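Trypsin-resistant surface T6 protein (Streptococcus pyogenes serotype M6, PDB 4P0D) probably forms the polymerised backbone shaft of a Gram-positive pilus that is covalently attached to the cell wall. Local coordinates at residues E179-T184 with F282-N287; V188-Y193 with I248-E253. The protein carries 1 engineered substitution. All blocks are in the same frame, centred on the assembly; numbering follows the deposited sequence. Where two conformers were deposited one is given.

Overall arrangement
Contacts 1 and 2 lie side by side, their centres about 8 Å apart, and all four segments belong to the Cna-B-like domain of the pilin. Along the chain contact 2 is nested within the loop that contact 1 closes: 179-184 comes first, then 188-193, 248-253 and finally 282-287. Contact 1 sets segment 179-184 against strand 276-285, and contact 2 sets 248-253 against the approach to strand 192-197; the two strands are antiparallel neighbours. Probable hydrogen bonds join the contacts, Tyr-183 OH to Thr-191 O and Phe-283 N to Tyr-193 O, each 2.8 Å. Two connecting segments of one domain thus pack against adjacent strands or their approaches.

Contact 1 (E179-T184 with F282-N287); sequences ELPSYT and FFYSNN
Tyr-183 and Ser-285 supply the hydrogen bond of this contact: Ser-285 N donates to Tyr-183 OH over 2.8 Å, nearly straight at 168°. With the carbonyl of Thr-191 as its other partner, the hydroxyl is gripped by two backbone groups. Besides the bond, Tyr-183 OH lies 3.4 Å from Tyr-284 CB, where the two tyrosine side chains cross at about a right angle.

Carbonyl oxygens meet ring edges twice. Glu-179 O sits 3.3 Å from Phe-282 CE2, near the ring plane, and Ser-285 O lies likewise in plane beside the Tyr-183 ring, 3.6 Å from CE1. Apolar packing fills in between. The Pro-181 ring touches two residues of the strand, with CD 3.9 Å from Phe-282 CZ and CG 3.9 Å from Tyr-284 CB. A methyl of Leu-180, CD2, approaches Phe-282 CZ at the longer distance of 4.2 Å.

Phe-282 also packs on Val-192, Val-194 and Ile-150, whereas Tyr-284 sends its hydroxyl to Gly-106 O. Five of the seven touching residues are buried. Just past the strand, Ser-285 OG accepts from Asn-287 N in an ST turn and also bonds to Gly-306 O. The arrangement is that of a loop after strand 171-179 packed over the end of strand 276-285 in the Cna-B-like, Ig-like domain of this pilin.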
loop_
_atom_site.group_PDB
_atom_site.type_symbol
_atom_site.label_atom_id
_atom_site.label_comp_id
_atom_site.label_asym_id
_atom_site.label_seq_id
_atom_site.Cartn_x
_atom_site.Cartn_y
_atom_site.Cartn_z
ATOM N N GLU A 179 10.380 -5.013 -4.993
ATOM C CA GLU A 179 11.478 -5.180 -5.943
ATOM C C GLU A 179 11.917 -3.797 -6.375
ATOM O O GLU A 179 11.098 -2.969 -6.717
ATOM C CB GLU A 179 11.045 -6.031 -7.147
ATOM C CG GLU A 179 10.659 -7.441 -6.729
ATOM C CD GLU A 179 10.001 -8.256 -7.825
ATOM O OE1 GLU A 179 8.848 -7.952 -8.226
ATOM O OE2 GLU A 179 10.645 -9.231 -8.253
ATOM N N LEU A 180 13.219 -3.548 -6.319
ATOM C CA LEU A 180 13.766 -2.235 -6.617
ATOM C C LEU A 180 13.871 -1.957 -8.105
ATOM O O LEU A 180 14.086 -2.869 -8.896
ATOM C CB LEU A 180 15.162 -2.102 -6.016
ATOM C CG LEU A 180 15.248 -2.128 -4.491
ATOM C CD1 LEU A 180 16.680 -2.324 -4.052
ATOM C CD2 LEU A 180 14.702 -0.834 -3.911
ATOM N N PRO A 181 13.785 -0.676 -8.490
ATOM C CA PRO A 181 14.230 -0.336 -9.835
ATOM C C PRO A 181 15.740 -0.553 -9.916
ATOM O O PRO A 181 16.406 -0.641 -8.878
ATOM C CB PRO A 181 13.924 1.155 -9.931
ATOM C CG PRO A 181 14.003 1.650 -8.536
ATOM C CD PRO A 181 13.490 0.525 -7.688
ATOM N N SER A 182 16.256 -0.667 -11.129
ATOM C CA SER A 182 17.679 -0.725 -11.363
ATOM C C SER A 182 18.072 0.599 -12.005
ATOM O O SER A 182 17.641 0.896 -13.109
ATOM C CB SER A 182 17.991 -1.907 -12.278
ATOM O OG SER A 182 19.380 -2.074 -12.444
ATOM N N TYR A 183 18.857 1.411 -11.294
ATOM C CA TYR A 183 19.334 2.707 -11.823
ATOM C C TYR A 183 20.822 2.613 -12.111
ATOM O O TYR A 183 21.554 1.995 -11.342
ATOM C CB TYR A 183 19.157 3.828 -10.802
ATOM C CG TYR A 183 17.760 4.101 -10.335
ATOM C CD1 TYR A 183 16.718 4.283 -11.244
ATOM C CD2 TYR A 183 17.481 4.249 -8.975
ATOM C CE1 TYR A 183 15.441 4.579 -10.822
ATOM C CE2 TYR A 183 16.194 4.533 -8.536
ATOM C CZ TYR A 183 15.181 4.700 -9.474
ATOM O OH TYR A 183 13.924 4.982 -9.071
ATOM N N THR A 184 21.271 3.207 -13.208
ATOM C CA THR A 184 22.701 3.365 -13.452
ATOM C C THR A 184 23.268 4.354 -12.435
ATOM O O THR A 184 22.557 5.215 -11.912
ATOM C CB THR A 184 23.027 3.856 -14.883
ATOM O OG1 THR A 184 22.531 5.185 -15.092
ATOM C CG2 THR A 184 22.448 2.913 -15.916
ATOM N N PHE A 282 4.724 2.470 -3.546
ATOM C CA PHE A 282 6.157 2.491 -3.792
ATOM C C PHE A 282 6.443 3.369 -5.005
ATOM O O PHE A 282 6.112 3.002 -6.144
ATOM C CB PHE A 282 6.697 1.071 -3.989
ATOM C CG PHE A 282 8.172 0.995 -4.274
ATOM C CD1 PHE A 282 9.080 1.909 -3.720
ATOM C CD2 PHE A 282 8.669 -0.014 -5.072
ATOM C CE1 PHE A 282 10.438 1.809 -3.984
ATOM C CE2 PHE A 282 10.022 -0.120 -5.326
ATOM C CZ PHE A 282 10.909 0.800 -4.795
ATOM N N PHE A 283 7.039 4.537 -4.733
ATOM C CA PHE A 283 7.365 5.530 -5.758
ATOM C C PHE A 283 8.803 5.385 -6.167
ATOM O O PHE A 283 9.679 5.289 -5.304
ATOM C CB PHE A 283 7.184 6.953 -5.256
ATOM C CG PHE A 283 5.804 7.258 -4.818
ATOM C CD1 PHE A 283 5.410 7.015 -3.516
ATOM C CD2 PHE A 283 4.874 7.775 -5.717
ATOM C CE1 PHE A 283 4.124 7.292 -3.107
ATOM C CE2 PHE A 283 3.582 8.061 -5.306
ATOM C CZ PHE A 283 3.207 7.819 -4.000
ATOM N N TYR A 284 9.041 5.421 -7.480
ATOM C CA TYR A 284 10.395 5.355 -8.036
ATOM C C TYR A 284 10.410 6.188 -9.334
ATOM O O TYR A 284 9.361 6.708 -9.751
ATOM C CB TYR A 284 10.812 3.892 -8.293
ATOM C CG TYR A 284 9.823 3.164 -9.181
ATOM C CD1 TYR A 284 8.709 2.523 -8.635
ATOM C CD2 TYR A 284 9.972 3.153 -10.573
ATOM C CE1 TYR A 284 7.782 1.889 -9.448
ATOM C CE2 TYR A 284 9.038 2.525 -11.392
ATOM C CZ TYR A 284 7.956 1.890 -10.829
ATOM O OH TYR A 284 7.015 1.255 -11.631
ATOM N N SER A 285 11.587 6.344 -9.943
ATOM C CA SER A 285 11.683 7.074 -11.205
ATOM C C SER A 285 11.597 6.144 -12.414
ATOM O O SER A 285 12.290 5.148 -12.476
ATOM C CB SER A 285 12.964 7.884 -11.326
ATOM O OG SER A 285 12.979 8.519 -12.618
ATOM N N ASN A 286 10.752 6.507 -13.381
ATOM C CA ASN A 286 10.751 5.838 -14.687
ATOM C C ASN A 286 11.428 6.675 -15.783
ATOM O O ASN A 286 11.284 6.400 -16.980
ATOM C CB ASN A 286 9.335 5.388 -15.087
ATOM C CG ASN A 286 8.372 6.541 -15.319
ATOM O OD1 ASN A 286 8.657 7.701 -14.994
ATOM N ND2 ASN A 286 7.216 6.222 -15.874
ATOM N N ASN A 287 12.172 7.691 -15.356
ATOM C CA ASN A 287 12.976 8.515 -16.251
ATOM C C ASN A 287 14.131 9.028 -15.416
ATOM O O ASN A 287 14.200 10.217 -15.094
ATOM C CB ASN A 287 12.118 9.646 -16.819
ATOM C CG ASN A 287 12.752 10.332 -18.016
ATOM O OD1 ASN A 287 13.837 9.968 -18.483
ATOM N ND2 ASN A 287 12.075 11.345 -18.508
#

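Contact 2 (V188-Y193 with I248-E253); sequences VNKTVY and IYDSLE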
loop_
_atom_site.group_PDB
_atom_site.type_symbol
_atom_site.label_atom_id
_atom_site.label_comp_id
_atom_site.label_asym_id
_atom_site.label_seq_id
_atom_site.Cartn_x
_atom_site.Cartn_y
_atom_site.Cartn_z
ATOM N N VAL A 188 20.326 10.948 -12.026
ATOM C CA VAL A 188 19.994 12.104 -11.178
ATOM C C VAL A 188 18.713 11.908 -10.346
ATOM O O VAL A 188 18.541 12.568 -9.319
ATOM C CB VAL A 188 19.884 13.410 -12.002
ATOM C CG1 VAL A 188 21.272 13.841 -12.483
ATOM C CG2 VAL A 188 18.902 13.270 -13.176
ATOM N N ASN A 189 17.817 11.021 -10.797
ATOM C CA ASN A 189 16.611 10.693 -10.058
ATOM C C ASN A 189 16.636 9.210 -9.634
ATOM O O ASN A 189 16.327 8.292 -10.429
ATOM C CB ASN A 189 15.374 11.008 -10.896
ATOM C CG ASN A 189 14.093 10.904 -10.109
ATOM O OD1 ASN A 189 14.057 10.347 -9.013
ATOM N ND2 ASN A 189 13.034 11.443 -10.660
ATOM N N LYS A 190 17.057 8.973 -8.389
ATOM C CA LYS A 190 17.071 7.621 -7.846
ATOM C C LYS A 190 16.024 7.466 -6.749
ATOM O O LYS A 190 16.288 6.849 -5.733
ATOM C CB LYS A 190 18.455 7.267 -7.309
ATOM C CG LYS A 190 19.561 7.333 -8.344
ATOM C CD LYS A 190 20.910 7.024 -7.738
ATOM C CE LYS A 190 21.842 6.493 -8.807
ATOM N NZ LYS A 190 23.177 6.054 -8.335
ATOM N N THR A 191 14.834 8.009 -6.976
ATOM C CA THR A 191 13.778 7.973 -5.991
ATOM C C THR A 191 13.463 6.510 -5.606
ATOM O O THR A 191 13.296 5.637 -6.469
ATOM C CB THR A 191 12.503 8.693 -6.472
ATOM O OG1 THR A 191 12.752 10.098 -6.646
ATOM C CG2 THR A 191 11.370 8.519 -5.488
ATOM N N VAL A 192 13.440 6.273 -4.296
ATOM C CA VAL A 192 13.028 4.993 -3.687
ATOM C C VAL A 192 12.217 5.373 -2.462
ATOM O O VAL A 192 12.798 5.616 -1.413
ATOM C CB VAL A 192 14.237 4.162 -3.177
ATOM C CG1 VAL A 192 13.771 2.818 -2.608
ATOM C CG2 VAL A 192 15.262 3.935 -4.250
ATOM N N TYR A 193 10.892 5.445 -2.582
ATOM C CA TYR A 193 10.061 6.106 -1.578
ATOM C C TYR A 193 8.800 5.289 -1.255
ATOM O O TYR A 193 8.000 5.013 -2.150
ATOM C CB TYR A 193 9.670 7.472 -2.123
ATOM C CG TYR A 193 9.032 8.457 -1.183
ATOM C CD1 TYR A 193 7.744 8.270 -0.701
ATOM C CD2 TYR A 193 9.693 9.640 -0.845
ATOM C CE1 TYR A 193 7.145 9.202 0.125
ATOM C CE2 TYR A 193 9.111 10.570 -0.006
ATOM C CZ TYR A 193 7.831 10.349 0.464
ATOM O OH TYR A 193 7.248 11.269 1.278
ATOM N N ILE A 248 17.719 5.585 0.636
ATOM C CA ILE A 248 18.874 6.091 -0.080
ATOM C C ILE A 248 19.382 4.986 -0.997
ATOM O O ILE A 248 20.088 4.061 -0.553
ATOM C CB ILE A 248 19.971 6.535 0.918
ATOM C CG1 ILE A 248 19.363 7.524 1.922
ATOM C CG2 ILE A 248 21.179 7.104 0.171
ATOM C CD1 ILE A 248 20.320 7.962 3.020
ATOM N N TYR A 249 19.024 5.089 -2.282
ATOM C CA TYR A 249 19.238 3.991 -3.257
ATOM C C TYR A 249 20.603 3.334 -3.171
ATOM O O TYR A 249 20.715 2.101 -3.075
ATOM C CB TYR A 249 19.012 4.472 -4.695
ATOM C CG TYR A 249 19.182 3.384 -5.733
ATOM C CD1 TYR A 249 18.136 2.511 -6.029
ATOM C CD2 TYR A 249 20.376 3.237 -6.440
ATOM C CE1 TYR A 249 18.276 1.524 -6.964
ATOM C CE2 TYR A 249 20.535 2.244 -7.392
ATOM C CZ TYR A 249 19.476 1.396 -7.655
ATOM O OH TYR A 249 19.580 0.419 -8.611
ATOM N N ASP A 250 21.640 4.164 -3.216
ATOM C CA ASP A 250 23.010 3.666 -3.231
ATOM C C ASP A 250 23.331 2.840 -1.973
ATOM O O ASP A 250 24.016 1.812 -2.079
ATOM C CB ASP A 250 24.010 4.812 -3.445
ATOM C CG ASP A 250 23.933 5.405 -4.853
ATOM O OD1 ASP A 250 23.486 4.709 -5.780
ATOM O OD2 ASP A 250 24.325 6.573 -5.043
ATOM N N SER A 251 22.803 3.252 -0.814
ATOM C CA SER A 251 23.062 2.554 0.457
ATOM C C SER A 251 22.434 1.157 0.555
ATOM O O SER A 251 22.780 0.379 1.445
ATOM C CB SER A 251 22.559 3.392 1.640
ATOM O OG SER A 251 21.150 3.258 1.799
ATOM N N LEU A 252 21.492 0.850 -0.334
ATOM C CA LEU A 252 20.790 -0.441 -0.295
ATOM C C LEU A 252 21.584 -1.598 -0.889
ATOM O O LEU A 252 21.267 -2.768 -0.627
ATOM C CB LEU A 252 19.422 -0.340 -0.962
ATOM C CG LEU A 252 18.436 0.677 -0.378
ATOM C CD1 LEU A 252 17.087 0.582 -1.082
ATOM C CD2 LEU A 252 18.266 0.504 1.127
ATOM N N GLU A 253 22.629 -1.298 -1.670
ATOM C CA GLU A 253 23.457 -2.346 -2.285
ATOM C C GLU A 253 22.590 -3.341 -3.074
ATOM O O GLU A 253 22.806 -4.543 -3.006
ATOM C CB GLU A 253 24.288 -3.097 -1.218
ATOM C CG GLU A 253 25.278 -2.237 -0.459
ATOM C CD GLU A 253 25.806 -2.881 0.805
ATOM O OE1 GLU A 253 25.709 -4.121 1.002
ATOM O OE2 GLU A 253 26.337 -2.121 1.627
HETATM O O HOH W 1 17.356 7.222 -3.416
#
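Lys-190 NZ is gripped by two oxygens, one from the carboxylate of Asp-250 and the other the backbone carbonyl of Lys-185. The salt bridge runs from NZ to Asp-250 OD1 at 2.9 Å and uses the syn lone pair of that oxygen; OD2 stays farther off at 3.5 Å. The lysine chain is extended beyond CG, and on the way its CD passes 4.0 Å from Tyr-249 CD2, the two side chains crossing at about a right angle.

A water links the two backbones. It donates to Lys-190 O at 2.6 Å and accepts from Tyr-249 N at 2.9 Å. Apolar contacts complete the seam: Val-192 CG2 meets the Tyr-249 ring at its edge, 3.7 Å from CD1, and Val-192 CG1 comes within 4.3 Å of Leu-252 CD1. The Tyr-249 hydroxyl accepts from Tyr-183 N, and its ring meets the Tyr-183 ring.

The turn 249-252, helical in its backbone angles, is thus joined to segment 188-193, which leads into strand 192-197. The contact mixes the ion pair and water with the packing of Val-192, Tyr-249 and Leu-252. With Asp-250 exposed and Lys-190 buried, the carboxylate and Lys-185 O probably both help to stabilise the ammonium charge.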